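Local coordinates for putative uncharacterized protein (Thermotoga maritima, PDB 3CNO) that binds guanine nucleotides and is probably a circularly permuted GTPase that acts late in the assembly of the 50S ribosomal subunit, at residues Val26-Ala31 / Pro108-Ser113; Ala36-Gly41 / Leu155-Phe160. All coordinates share one frame; numbering follows the deposited sequence.

Contact 1: Val26-Ala31 / Pro108-Ser113; sequences VEVRDA and PNTGKS. With GDP (guanosine-5'-diphosphate), chain B.
Val28 lies opposite Lys112 and Asp30 opposite Thr110; the end of strand 24-30 packs against the phosphate-binding loop, with 5.7 Å between CA of Asp30 and CA of Thr110 and no hydrogen bond between the two segments. They meet by van der Waals contact. The flank of Val28 meets the lysine chain, its CB 3.8 Å from Lys112 CG, while its CG1 branch, anti to the backbone N (chi1 -176°), reaches the loop backbone at Thr110 O and slides tightly past Thr110 CG2, 3.4 Å from CG1. Asp30 meets Thr110 OG1 through CB and through its N, 3.5 Å from OG1 without a bond, and its carboxylate turns to a salt bridge with Arg32. Beyond Val28, the aliphatic part of Lys112 bends twice near its end, which curls NZ back to GDP O2B at 2.8 Å; Val107 O takes a second bond from this ammonium. The same phosphate oxygen is gripped by the amides of Thr110, Gly111 and Lys112, the last at 2.9 Å (Lys112 N to O2B) and the straightest of the three (160°). O1B receives both N and OG of Ser113, and O3B the amide of Asn109. Gly111, the N-cap of helix 112-120, passes close to the base: a side chain there would strike GDP N7. A methionine in place of Lys112 would probably leave O2B without this positive partner and Val107 O without this donor. This is a P-loop in its usual setting: amides, a lysine and a helix N-terminus converge on the beta-phosphate and would together offset its negative charge, while Val28 backs the loop on the side of the sheet.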
ATOM      1  N   VAL A  26      -0.041  11.679  -8.310  1.00 39.38           N
ATOM      2  CA  VAL A  26      -0.261  10.242  -8.432  1.00 38.10           C
ATOM      3  C   VAL A  26      -0.314   9.643  -7.033  1.00 37.57           C
ATOM      4  O   VAL A  26       0.682   9.619  -6.316  1.00 37.58           O
ATOM      5  CB  VAL A  26       0.785   9.542  -9.321  1.00 38.13           C
ATOM      6  CG1 VAL A  26       0.600   8.041  -9.253  1.00 37.21           C
ATOM      7  CG2 VAL A  26       0.690  10.045 -10.761  1.00 36.97           C
ATOM      8  N   GLU A  27      -1.505   9.192  -6.652  1.00 36.58           N
ATOM      9  CA  GLU A  27      -1.758   8.678  -5.316  1.00 36.02           C
ATOM     10  C   GLU A  27      -1.514   7.172  -5.315  1.00 34.94           C
ATOM     11  O   GLU A  27      -2.321   6.411  -5.860  1.00 34.59           O
ATOM     12  CB  GLU A  27      -3.200   8.993  -4.914  1.00 36.30           C
ATOM     13  CG  GLU A  27      -3.503   8.728  -3.458  1.00 39.44           C
ATOM     14  CD  GLU A  27      -4.958   8.933  -3.114  1.00 41.82           C
ATOM     15  OE1 GLU A  27      -5.383   8.430  -2.062  1.00 43.32           O
ATOM     16  OE2 GLU A  27      -5.682   9.592  -3.888  1.00 45.45           O
ATOM     17  N   VAL A  28      -0.388   6.755  -4.734  1.00 33.61           N
ATOM     18  CA  VAL A  28       0.011   5.358  -4.737  1.00 32.54           C
ATOM     19  C   VAL A  28      -0.564   4.631  -3.536  1.00 32.40           C
ATOM     20  O   VAL A  28      -0.066   4.765  -2.409  1.00 32.49           O
ATOM     21  CB  VAL A  28       1.550   5.178  -4.789  1.00 33.03           C
ATOM     22  CG1 VAL A  28       1.912   3.681  -4.884  1.00 31.14           C
ATOM     23  CG2 VAL A  28       2.147   5.962  -5.970  1.00 31.09           C
ATOM     24  N   ARG A  29      -1.635   3.880  -3.784  1.00 31.61           N
ATOM     25  CA  ARG A  29      -2.300   3.113  -2.742  1.00 31.44           C
ATOM     26  C   ARG A  29      -1.919   1.647  -2.905  1.00 31.11           C
ATOM     27  O   ARG A  29      -1.479   1.237  -3.986  1.00 31.10           O
ATOM     28  CB  ARG A  29      -3.829   3.253  -2.839  1.00 31.30           C
ATOM     29  CG  ARG A  29      -4.360   4.671  -2.959  1.00 31.91           C
ATOM     30  CD  ARG A  29      -5.841   4.659  -2.722  1.00 32.76           C
ATOM     31  NE  ARG A  29      -6.473   5.946  -2.982  1.00 35.07           N
ATOM     32  CZ  ARG A  29      -7.762   6.210  -2.754  1.00 35.52           C
ATOM     33  NH1 ARG A  29      -8.557   5.273  -2.253  1.00 35.69           N
ATOM     34  NH2 ARG A  29      -8.257   7.413  -3.015  1.00 34.05           N
ATOM     35  N   ASP A  30      -2.084   0.872  -1.834  1.00 30.75           N
ATOM     36  CA  ASP A  30      -1.994  -0.581  -1.917  1.00 30.86           C
ATOM     37  C   ASP A  30      -3.355  -1.120  -2.334  1.00 30.88           C
ATOM     38  O   ASP A  30      -4.359  -0.873  -1.657  1.00 31.27           O
ATOM     39  CB  ASP A  30      -1.552  -1.191  -0.575  1.00 30.82           C
ATOM     40  CG  ASP A  30      -1.137  -2.657  -0.697  1.00 30.72           C
ATOM     41  OD1 ASP A  30      -1.890  -3.452  -1.295  1.00 30.95           O
ATOM     42  OD2 ASP A  30      -0.061  -3.025  -0.176  1.00 31.08           O
ATOM     43  N   ALA A  31      -3.382  -1.862  -3.443  1.00 31.01           N
ATOM     44  CA  ALA A  31      -4.622  -2.446  -3.986  1.00 31.19           C
ATOM     45  C   ALA A  31      -5.370  -3.350  -2.991  1.00 31.21           C
ATOM     46  O   ALA A  31      -6.593  -3.529  -3.100  1.00 31.51           O
ATOM     47  CB  ALA A  31      -4.348  -3.201  -5.307  1.00 30.84           C
ATOM     48  N   PRO A 108       3.778   5.236   3.849  1.00 32.80           N
ATOM     49  CA  PRO A 108       5.008   4.433   3.716  1.00 33.03           C
ATOM     50  C   PRO A 108       4.807   3.022   3.137  1.00 33.55           C
ATOM     51  O   PRO A 108       3.775   2.393   3.384  1.00 33.60           O
ATOM     52  CB  PRO A 108       5.524   4.331   5.158  1.00 32.72           C
ATOM     53  CG  PRO A 108       5.011   5.576   5.827  1.00 32.83           C
ATOM     54  CD  PRO A 108       3.637   5.793   5.213  1.00 32.90           C
ATOM     55  N   ASN A 109       5.809   2.575   2.373  1.00 34.16           N
ATOM     56  CA  ASN A 109       5.992   1.197   1.873  1.00 34.86           C
ATOM     57  C   ASN A 109       4.976   0.662   0.852  1.00 34.13           C
ATOM     58  O   ASN A 109       4.805  -0.534   0.648  1.00 34.35           O
ATOM     59  CB  ASN A 109       6.321   0.240   3.022  1.00 35.71           C
ATOM     60  CG  ASN A 109       7.583   0.686   3.788  1.00 38.92           C
ATOM     61  OD1 ASN A 109       8.654   0.904   3.184  1.00 40.39           O
ATOM     62  ND2 ASN A 109       7.452   0.854   5.109  1.00 40.52           N
ATOM     63  N   THR A 110       4.388   1.600   0.139  1.00 33.47           N
ATOM     64  CA  THR A 110       3.270   1.345  -0.722  1.00 32.75           C
ATOM     65  C   THR A 110       3.758   1.177  -2.192  1.00 32.26           C
ATOM     66  O   THR A 110       3.002   0.756  -3.083  1.00 32.08           O
ATOM     67  CB  THR A 110       2.253   2.481  -0.462  1.00 33.03           C
ATOM     68  OG1 THR A 110       0.924   1.956  -0.308  1.00 34.93           O
ATOM     69  CG2 THR A 110       2.353   3.602  -1.474  1.00 31.02           C
ATOM     70  N   GLY A 111       5.041   1.467  -2.411  1.00 31.32           N
ATOM     71  CA  GLY A 111       5.729   1.137  -3.665  1.00 30.87           C
ATOM     72  C   GLY A 111       6.147   2.360  -4.466  1.00 30.15           C
ATOM     73  O   GLY A 111       6.404   2.277  -5.675  1.00 29.51           O
ATOM     74  N   LYS A 112       6.223   3.493  -3.773  1.00 29.88           N
ATOM     75  CA  LYS A 112       6.480   4.789  -4.389  1.00 29.71           C
ATOM     76  C   LYS A 112       7.901   4.942  -4.939  1.00 30.07           C
ATOM     77  O   LYS A 112       8.071   5.448  -6.049  1.00 30.05           O
ATOM     78  CB  LYS A 112       6.161   5.927  -3.413  1.00 29.45           C
ATOM     79  CG  LYS A 112       4.720   5.915  -2.890  1.00 29.30           C
ATOM     80  CD  LYS A 112       4.406   7.156  -2.050  1.00 29.22           C
ATOM     81  CE  LYS A 112       5.336   7.290  -0.835  1.00 29.42           C
ATOM     82  NZ  LYS A 112       5.201   6.141   0.107  1.00 29.75           N
ATOM     83  N   SER A 113       8.915   4.528  -4.178  1.00 30.48           N
ATOM     84  CA  SER A 113      10.300   4.587  -4.672  1.00 31.33           C
ATOM     85  C   SER A 113      10.451   3.701  -5.896  1.00 31.57           C
ATOM     86  O   SER A 113      11.003   4.130  -6.913  1.00 31.47           O
ATOM     87  CB  SER A 113      11.299   4.136  -3.608  1.00 31.08           C
ATOM     88  OG  SER A 113      11.172   4.907  -2.432  1.00 32.99           O
TER
HETATM   89  PB  GDP B 501       7.805   3.300  -0.555  1.00 30.63           P
HETATM   90  O1B GDP B 501       8.744   4.124  -1.397  1.00 31.04           O
HETATM   91  O2B GDP B 501       6.398   3.779  -0.863  1.00 30.87           O
HETATM   92  O3B GDP B 501       7.993   3.511   0.931  1.00 28.49           O
HETATM   93  O3A GDP B 501       7.919   1.741  -0.904  1.00 30.16           O
HETATM   94  PA  GDP B 501       9.029   0.949  -1.746  1.00 30.06           P
HETATM   95  O1A GDP B 501       9.090   1.312  -3.209  1.00 30.82           O
HETATM   96  O2A GDP B 501      10.375   1.024  -1.070  1.00 32.18           O
HETATM   97  O5' GDP B 501       8.448  -0.535  -1.638  1.00 30.45           O
HETATM   98  C5' GDP B 501       8.156  -1.081  -0.355  1.00 29.99           C
HETATM   99  C4' GDP B 501       8.176  -2.597  -0.449  1.00 30.29           C
HETATM  100  O4' GDP B 501       7.170  -3.049  -1.350  1.00 29.17           O
HETATM  101  C3' GDP B 501       9.496  -3.118  -0.979  1.00 30.92           C
HETATM  102  O3' GDP B 501       9.795  -4.326  -0.267  1.00 34.51           O
HETATM  103  C2' GDP B 501       9.219  -3.436  -2.428  1.00 31.28           C
HETATM  104  O2' GDP B 501      10.124  -4.451  -2.874  1.00 31.69           O
HETATM  105  C1' GDP B 501       7.746  -3.837  -2.391  1.00 28.60           C
HETATM  106  N9  GDP B 501       6.942  -3.509  -3.592  1.00 28.49           N
HETATM  107  C8  GDP B 501       6.836  -2.323  -4.218  1.00 27.46           C
HETATM  108  N7  GDP B 501       5.976  -2.400  -5.265  1.00 26.83           N
HETATM  109  C5  GDP B 501       5.509  -3.661  -5.314  1.00 27.71           C
HETATM  110  C6  GDP B 501       4.575  -4.433  -6.167  1.00 28.49           C
HETATM  111  O6  GDP B 501       3.994  -3.898  -7.134  1.00 27.96           O
HETATM  112  N1  GDP B 501       4.366  -5.725  -5.864  1.00 28.52           N
HETATM  113  C2  GDP B 501       4.986  -6.338  -4.833  1.00 27.72           C
HETATM  114  N2  GDP B 501       4.721  -7.640  -4.597  1.00 27.19           N
HETATM  115  N3  GDP B 501       5.856  -5.695  -4.020  1.00 27.23           N
HETATM  116  C4  GDP B 501       6.146  -4.387  -4.208  1.00 28.15           C

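Contact 2: Ala36-Gly41 / Leu155-Phe160; sequences ATSAYG and LYKNIF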
ATOM      1  N   ALA A  36      -7.511   2.363   3.635  1.00 34.82           N
ATOM      2  CA  ALA A  36      -6.456   2.551   4.638  1.00 34.93           C
ATOM      3  C   ALA A  36      -5.227   3.234   4.062  1.00 35.08           C
ATOM      4  O   ALA A  36      -4.573   4.003   4.760  1.00 34.57           O
ATOM      5  CB  ALA A  36      -6.063   1.221   5.263  1.00 35.12           C
ATOM      6  N   THR A  37      -4.926   2.948   2.793  1.00 35.75           N
ATOM      7  CA  THR A  37      -3.786   3.548   2.098  1.00 37.03           C
ATOM      8  C   THR A  37      -4.121   4.737   1.181  1.00 38.61           C
ATOM      9  O   THR A  37      -3.272   5.175   0.401  1.00 38.46           O
ATOM     10  CB  THR A  37      -2.990   2.507   1.289  1.00 36.59           C
ATOM     11  OG1 THR A  37      -3.820   1.977   0.249  1.00 36.17           O
ATOM     12  CG2 THR A  37      -2.487   1.389   2.190  1.00 35.82           C
ATOM     13  N   SER A  38      -5.343   5.264   1.281  1.00 40.61           N
ATOM     14  CA  SER A  38      -5.702   6.516   0.608  1.00 43.04           C
ATOM     15  C   SER A  38      -5.033   7.694   1.313  1.00 44.83           C
ATOM     16  O   SER A  38      -4.704   7.602   2.498  1.00 45.12           O
ATOM     17  CB  SER A  38      -7.211   6.721   0.639  1.00 42.76           C
ATOM     18  OG  SER A  38      -7.631   7.018   1.959  1.00 43.39           O
ATOM     19  N   ALA A  39      -4.847   8.804   0.604  1.00 47.00           N
ATOM     20  CA  ALA A  39      -4.238   9.987   1.212  1.00 49.43           C
ATOM     21  C   ALA A  39      -5.311  10.899   1.804  1.00 51.22           C
ATOM     22  O   ALA A  39      -5.438  12.065   1.423  1.00 51.44           O
ATOM     23  CB  ALA A  39      -3.370  10.729   0.208  1.00 49.42           C
ATOM     24  N   TYR A  40      -6.092  10.336   2.725  1.00 53.60           N
ATOM     25  CA  TYR A  40      -7.146  11.063   3.422  1.00 55.79           C
ATOM     26  C   TYR A  40      -6.533  12.149   4.297  1.00 56.61           C
ATOM     27  O   TYR A  40      -5.446  11.974   4.867  1.00 56.80           O
ATOM     28  CB  TYR A  40      -8.007  10.115   4.274  1.00 56.64           C
ATOM     29  CG  TYR A  40      -9.310  10.739   4.726  1.00 58.15           C
ATOM     30  CD1 TYR A  40     -10.457  10.661   3.927  1.00 59.64           C
ATOM     31  CD2 TYR A  40      -9.396  11.430   5.943  1.00 58.88           C
ATOM     32  CE1 TYR A  40     -11.663  11.247   4.332  1.00 60.00           C
ATOM     33  CE2 TYR A  40     -10.592  12.023   6.355  1.00 59.47           C
ATOM     34  CZ  TYR A  40     -11.721  11.927   5.546  1.00 59.38           C
ATOM     35  OH  TYR A  40     -12.907  12.513   5.947  1.00 59.27           O
ATOM     36  N   GLY A  41      -7.237  13.274   4.385  1.00 57.64           N
ATOM     37  CA  GLY A  41      -6.758  14.442   5.113  1.00 58.51           C
ATOM     38  C   GLY A  41      -6.246  15.476   4.132  1.00 59.18           C
ATOM     39  O   GLY A  41      -6.797  16.583   4.038  1.00 59.49           O
ATOM     40  N   LEU A 155       3.092  10.236   3.469  1.00 45.40           N
ATOM     41  CA  LEU A 155       1.941  10.646   4.244  1.00 45.66           C
ATOM     42  C   LEU A 155       1.830   9.791   5.499  1.00 45.91           C
ATOM     43  O   LEU A 155       1.808   8.561   5.429  1.00 45.32           O
ATOM     44  CB  LEU A 155       0.674  10.572   3.375  1.00 45.66           C
ATOM     45  CG  LEU A 155      -0.673  11.217   3.751  1.00 46.19           C
ATOM     46  CD1 LEU A 155      -1.664  10.192   4.316  1.00 47.53           C
ATOM     47  CD2 LEU A 155      -0.567  12.453   4.676  1.00 46.85           C
ATOM     48  N   TYR A 156       1.793  10.474   6.644  1.00 46.71           N
ATOM     49  CA  TYR A 156       1.603   9.855   7.954  1.00 47.51           C
ATOM     50  C   TYR A 156       0.220  10.204   8.477  1.00 48.60           C
ATOM     51  O   TYR A 156      -0.165  11.374   8.523  1.00 48.98           O
ATOM     52  CB  TYR A 156       2.696  10.295   8.928  1.00 46.93           C
ATOM     53  CG  TYR A 156       4.068   9.921   8.436  1.00 46.44           C
ATOM     54  CD1 TYR A 156       4.575   8.639   8.649  1.00 45.61           C
ATOM     55  CD2 TYR A 156       4.847  10.833   7.719  1.00 45.50           C
ATOM     56  CE1 TYR A 156       5.830   8.282   8.177  1.00 45.88           C
ATOM     57  CE2 TYR A 156       6.098  10.486   7.247  1.00 45.42           C
ATOM     58  CZ  TYR A 156       6.582   9.210   7.478  1.00 45.85           C
ATOM     59  OH  TYR A 156       7.826   8.855   7.012  1.00 47.03           O
ATOM     60  N   LYS A 157      -0.527   9.175   8.853  1.00 49.86           N
ATOM     61  CA  LYS A 157      -1.923   9.332   9.201  1.00 50.97           C
ATOM     62  C   LYS A 157      -2.122   9.337  10.703  1.00 52.19           C
ATOM     63  O   LYS A 157      -1.385   8.688  11.433  1.00 52.43           O
ATOM     64  CB  LYS A 157      -2.748   8.192   8.603  1.00 50.78           C
ATOM     65  CG  LYS A 157      -2.940   8.242   7.110  1.00 49.30           C
ATOM     66  CD  LYS A 157      -4.206   7.502   6.759  1.00 48.07           C
ATOM     67  CE  LYS A 157      -4.280   7.208   5.293  1.00 46.95           C
ATOM     68  NZ  LYS A 157      -5.576   6.586   4.934  1.00 45.92           N
ATOM     69  N   ASN A 158      -3.122  10.081  11.160  1.00 53.81           N
ATOM     70  CA  ASN A 158      -3.623   9.899  12.506  1.00 55.46           C
ATOM     71  C   ASN A 158      -4.292   8.541  12.527  1.00 56.07           C
ATOM     72  O   ASN A 158      -5.302   8.322  11.838  1.00 56.20           O
ATOM     73  CB  ASN A 158      -4.636  10.987  12.887  1.00 55.80           C
ATOM     74  CG  ASN A 158      -5.030  10.927  14.358  1.00 57.31           C
ATOM     75  OD1 ASN A 158      -4.232  11.264  15.242  1.00 58.84           O
ATOM     76  ND2 ASN A 158      -6.261  10.491  14.628  1.00 58.89           N
ATOM     77  N   ILE A 159      -3.704   7.618  13.279  1.00 56.90           N
ATOM     78  CA  ILE A 159      -4.319   6.309  13.477  1.00 57.53           C
ATOM     79  C   ILE A 159      -5.329   6.390  14.641  1.00 57.95           C
ATOM     80  O   ILE A 159      -4.989   6.189  15.814  1.00 57.90           O
ATOM     81  CB  ILE A 159      -3.269   5.194  13.658  1.00 57.56           C
ATOM     82  CG1 ILE A 159      -2.238   5.237  12.520  1.00 57.39           C
ATOM     83  CG2 ILE A 159      -3.951   3.858  13.674  1.00 57.84           C
ATOM     84  CD1 ILE A 159      -0.936   4.528  12.832  1.00 57.92           C
ATOM     85  N   PHE A 160      -6.571   6.718  14.286  1.00 58.31           N
ATOM     86  CA  PHE A 160      -7.636   6.928  15.261  1.00 58.76           C
ATOM     87  C   PHE A 160      -8.291   5.611  15.674  1.00 58.23           C
ATOM     88  O   PHE A 160      -8.751   5.466  16.814  1.00 58.37           O
ATOM     89  CB  PHE A 160      -8.675   7.950  14.737  1.00 59.57           C
ATOM     90  CG  PHE A 160      -9.602   7.418  13.649  1.00 60.88           C
ATOM     91  CD1 PHE A 160      -9.100   6.961  12.424  1.00 61.53           C
ATOM     92  CD2 PHE A 160     -10.992   7.414  13.844  1.00 62.30           C
ATOM     93  CE1 PHE A 160      -9.962   6.480  11.425  1.00 62.11           C
ATOM     94  CE2 PHE A 160     -11.866   6.940  12.850  1.00 62.19           C
ATOM     95  CZ  PHE A 160     -11.351   6.477  11.640  1.00 62.00           C
TER
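Leu155 begins the contact by laying its CD1 methyl against the backbone of the 36-41 loop, 4.0 Å from Ala39 CA. Its CG stands anti to the backbone N (chi1 -166°), which carries the branch across to Ala39, whose CB is 4.5 Å from Leu155 CG. The surface it meets is a tight bend: Ala39 is the centre of an inverse gamma turn, with Ser38 and Tyr40 on its flanks. Two residues on, Lys157 makes the main polar contact. Its chain runs nearly straight beyond CG and delivers the ammonium to the carbonyl side of the loop, where NZ donates to Ala36 O at 2.8 Å. The donor does not come in along the carbonyl plane but stands above it, 64° out, with a C=O...N angle of 115°. A second bond, to Ser38 O, is weak, and the position of that oxygen is less certain. Ser38 OG stays 3.6 Å from Lys157 NZ and is bonded instead to Phe35 O. The side chain of Tyr40 approaches by its root, CB lying 4.3 Å from Lys157 NZ, and its ring leads away from the contact; its carbonyl O lies near Leu155 CD1. Farther along, Ile159 centres another inverse gamma turn and directs its side chain to Ala165 and Leu168 of helix 162-170. The 155-160 segment follows the strand that ends near Gly153 of the nucleotide site, a place consistent with the switch II region of Ras-like GTPases. Across from it, Ala36 packs on Leu164 and Lys167 of helix 162-170, while Ser38 reaches Glu27 and Arg29 of strand 24-30, so the joined loops lie between that helix and that strand, touching both.

From the N terminus, strand 24-30 supplies the first half of contact 1 and the loop after it the first half of contact 2. The chain then builds strands 48-54 and 78-80 before strand 101-106 and the P-loop return to close contact 1; strand 147-154 leads into 155-160, which closes contact 2. The segments alternate, so the two closures cross. They also touch: Glu27 OE1 probably bonds Ala39 N, and Asp30 N probably bonds Thr37 OG1. Having the phosphate loop follow the Asn54-Asp57 nucleotide-binding residues reflects the circular permutation of this GTPase domain. Contact 1 ties strand 24-30 to the P-loop, and contact 2 ties the loop after that strand to the segment after Gly153.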